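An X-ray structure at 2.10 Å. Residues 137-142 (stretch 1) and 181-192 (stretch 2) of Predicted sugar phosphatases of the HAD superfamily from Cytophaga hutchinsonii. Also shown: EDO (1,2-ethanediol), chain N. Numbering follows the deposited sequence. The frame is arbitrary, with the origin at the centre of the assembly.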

# COMPACT_ATOMS: atom_id res chain seq x y z
N VAL A 137 -18.01 6.30 -14.83
CA VAL A 137 -18.42 5.05 -14.15
C VAL A 137 -17.77 3.81 -14.74
O VAL A 137 -17.73 3.65 -15.95
CB VAL A 137 -19.94 4.90 -14.11
CG1 VAL A 137 -20.50 6.04 -13.35
CG2 VAL A 137 -20.54 4.88 -15.52
N LEU A 138 -17.26 2.95 -13.87
CA LEU A 138 -16.74 1.64 -14.26
C LEU A 138 -17.83 0.56 -14.00
O LEU A 138 -18.30 0.40 -12.88
CB LEU A 138 -15.43 1.33 -13.50
CG LEU A 138 -14.14 1.64 -14.28
CD1 LEU A 138 -14.23 3.05 -14.85
CD2 LEU A 138 -12.91 1.47 -13.41
N LEU A 139 -18.27 -0.11 -15.07
CA LEU A 139 -19.49 -0.96 -15.00
C LEU A 139 -19.23 -2.44 -15.30
O LEU A 139 -19.89 -3.32 -14.73
CB LEU A 139 -20.56 -0.46 -15.98
CG LEU A 139 -21.11 0.95 -15.77
CD1 LEU A 139 -21.89 1.34 -16.99
CD2 LEU A 139 -22.01 1.01 -14.52
N ASP A 140 -18.31 -2.71 -16.23
CA ASP A 140 -18.06 -4.08 -16.70
C ASP A 140 -16.60 -4.15 -17.22
O ASP A 140 -16.10 -3.21 -17.78
CB ASP A 140 -19.07 -4.44 -17.79
CG ASP A 140 -19.19 -5.94 -18.03
OD1 ASP A 140 -18.21 -6.56 -18.46
OD2 ASP A 140 -20.28 -6.52 -17.81
N ASP A 141 -15.92 -5.27 -16.99
CA ASP A 141 -14.56 -5.47 -17.50
C ASP A 141 -14.54 -5.69 -19.02
O ASP A 141 -13.51 -5.43 -19.68
CB ASP A 141 -13.88 -6.64 -16.79
CG ASP A 141 -14.63 -7.96 -16.99
OD1 ASP A 141 -15.72 -8.07 -16.41
OD2 ASP A 141 -14.12 -8.85 -17.70
N GLU A 142 -15.67 -6.10 -19.59
CA GLU A 142 -15.76 -6.33 -21.03
C GLU A 142 -16.34 -5.13 -21.76
O GLU A 142 -16.98 -4.29 -21.15
CB GLU A 142 -16.62 -7.56 -21.32
CG GLU A 142 -15.97 -8.83 -20.88
CD GLU A 142 -16.84 -10.06 -21.09
OE1 GLU A 142 -18.09 -9.95 -20.99
OE2 GLU A 142 -16.26 -11.14 -21.33
N ALA A 181 -10.72 -14.18 -13.75
CA ALA A 181 -10.78 -13.05 -14.64
C ALA A 181 -10.79 -11.79 -13.78
O ALA A 181 -11.30 -11.80 -12.65
CB ALA A 181 -12.04 -13.13 -15.49
N ILE A 182 -10.17 -10.74 -14.28
CA ILE A 182 -10.14 -9.47 -13.60
C ILE A 182 -11.54 -8.85 -13.72
O ILE A 182 -12.08 -8.75 -14.83
CB ILE A 182 -9.08 -8.55 -14.20
CG1 ILE A 182 -7.69 -9.18 -14.05
CG2 ILE A 182 -9.08 -7.22 -13.52
CD1 ILE A 182 -6.63 -8.53 -14.92
N ALA A 183 -12.11 -8.46 -12.58
CA ALA A 183 -13.46 -7.89 -12.50
C ALA A 183 -13.35 -6.40 -12.56
O ALA A 183 -12.25 -5.85 -12.49
CB ALA A 183 -14.17 -8.29 -11.21
N ILE A 184 -14.49 -5.73 -12.69
CA ILE A 184 -14.50 -4.27 -12.87
C ILE A 184 -13.85 -3.55 -11.65
O ILE A 184 -13.12 -2.56 -11.80
CB ILE A 184 -15.90 -3.75 -13.25
CG1 ILE A 184 -15.82 -2.31 -13.78
CG2 ILE A 184 -16.93 -3.92 -12.06
CD1 ILE A 184 -14.92 -2.13 -15.07
N GLY A 185 -14.06 -4.10 -10.45
CA GLY A 185 -13.42 -3.56 -9.25
C GLY A 185 -11.94 -3.68 -9.33
O GLY A 185 -11.19 -2.84 -8.83
N GLY A 186 -11.48 -4.75 -9.97
CA GLY A 186 -10.06 -4.98 -10.17
C GLY A 186 -9.49 -4.01 -11.18
O GLY A 186 -8.39 -3.53 -11.01
N VAL A 187 -10.25 -3.71 -12.22
CA VAL A 187 -9.85 -2.67 -13.16
C VAL A 187 -9.66 -1.32 -12.45
O VAL A 187 -8.71 -0.60 -12.72
CB VAL A 187 -10.85 -2.56 -14.33
CG1 VAL A 187 -10.54 -1.34 -15.24
CG2 VAL A 187 -10.84 -3.83 -15.13
N ALA A 188 -10.59 -0.97 -11.55
CA ALA A 188 -10.45 0.25 -10.76
C ALA A 188 -9.18 0.15 -9.93
O ALA A 188 -8.42 1.10 -9.88
CB ALA A 188 -11.69 0.46 -9.86
N THR A 189 -8.96 -1.00 -9.27
CA THR A 189 -7.78 -1.20 -8.45
C THR A 189 -6.49 -0.95 -9.25
O THR A 189 -5.54 -0.33 -8.75
CB THR A 189 -7.77 -2.63 -7.84
OG1 THR A 189 -8.86 -2.77 -6.92
CG2 THR A 189 -6.47 -2.92 -7.12
N MSE A 190 -6.47 -1.44 -10.50
CA MSE A 190 -5.32 -1.28 -11.39
C MSE A 190 -5.11 0.15 -11.75
O MSE A 190 -3.98 0.63 -11.78
CB MSE A 190 -5.55 -2.06 -12.66
CG MSE A 190 -5.44 -3.55 -12.46
SE MSE A 190 -5.79 -4.58 -14.08
CE MSE A 190 -6.69 -3.44 -15.21
N ILE A 191 -6.19 0.84 -12.09
CA ILE A 191 -6.12 2.27 -12.37
C ILE A 191 -5.56 3.02 -11.16
O ILE A 191 -4.66 3.87 -11.26
CB ILE A 191 -7.49 2.82 -12.75
CG1 ILE A 191 -7.95 2.24 -14.11
CG2 ILE A 191 -7.42 4.35 -12.83
CD1 ILE A 191 -9.49 2.45 -14.39
N GLU A 192 -6.10 2.68 -9.99
CA GLU A 192 -5.67 3.31 -8.76
C GLU A 192 -4.20 3.03 -8.38
O GLU A 192 -3.58 3.82 -7.67
CB GLU A 192 -6.62 2.90 -7.64
CG GLU A 192 -8.01 3.52 -7.80
CD GLU A 192 -8.94 3.18 -6.63
OE1 GLU A 192 -9.01 2.00 -6.23
OE2 GLU A 192 -9.59 4.11 -6.11
C1 EDO N . -19.05 -11.62 -18.42
O1 EDO N . -17.96 -12.12 -17.62
C2 EDO N . -19.37 -10.20 -18.00
O2 EDO N . -18.26 -9.59 -17.31
O HOH W 1 -11.39 -9.35 -17.35
O HOH W 2 -16.74 -7.38 -13.76

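The end of a β-strand and the start of a helix often meet in a contact that needs no direct hydrogen bond, with apolar packing supplying the fit and water the polar links. The two stretches here, at least 41 residues apart in sequence wherever they touch, illustrate the principle. In the first, a strand arriving from earlier in the chain ends with Val137 and Leu138 and gives way to a loop through Glu142. In the second, a strand closes at Ala181 and Ile182, Ala183 takes the N-cap position, and a helix runs from Ile184 past Glu192. The backbones come nearest at the helix start, where Asp141 CA and Ile184 CA are 4.8 Å apart. The helix is regular from its first turn: Ala183 O accepts from Val187 N at 2.9 Å and, more weakly, from Gly186 N at 2.9 Å, and the pattern continues through the bond from Glu192 N to Ala188 O at 2.8 Å. No hydrogen bond crosses directly between the stretches, although together they bury 365 Å² of surface.

Two side chains carry most of the packing, one from each stretch. Ile184 points toward the loop, with chi1 at t and chi2 at p, and lies against main chain as much as side chain. Its CG1 is 3.5 Å from Leu138 C and equally 3.5 Å from Leu139 N, so it sits over the peptide link between those residues; CG1 also meets Leu138 CB at 3.7 Å. Farther along, Ile184 CD1 lies 3.1 Å from Asp140 O, a close approach of a methyl group to a carbonyl oxygen. Thus Asp140 and Leu139, whose CA-to-CB bonds point away, still take part through their backbones.

Leu138 answers from the strand. Its CB points toward the helix, and its chi1 of -97° lies between the usual wells. The methyl CD2 reaches three helical residues: it is 3.7 Å from Ile191 CD1, 3.9 Å from Ala188 CB and 4.1 Å from Val187 CG1. Val187, Ala188 and Ile191 fall on neighbouring positions of the helix surface because 3.6 residues make a turn, so one leucine can touch them all. At Ala188 the approach extends to the backbone, with Leu138 CD2 3.8 Å from Ala188 CA.

Asp141 provides the polar counterpart. Its CB points toward the second stretch and comes within 3.4 Å of Ile182 O, while its carboxylate is linked across by two waters. Water 1 donates to Asp141 OD2 at 2.8 Å and to Ile182 O at 2.7 Å; water 2 donates to Asp141 OD1 at 2.9 Å and accepts from Ile184 N at 3.0 Å. The second bridge thereby serves an amide in the first turn of the helix. Asp140 instead stabilises its own loop, its OD1 accepting from Glu142 N at 2.8 Å.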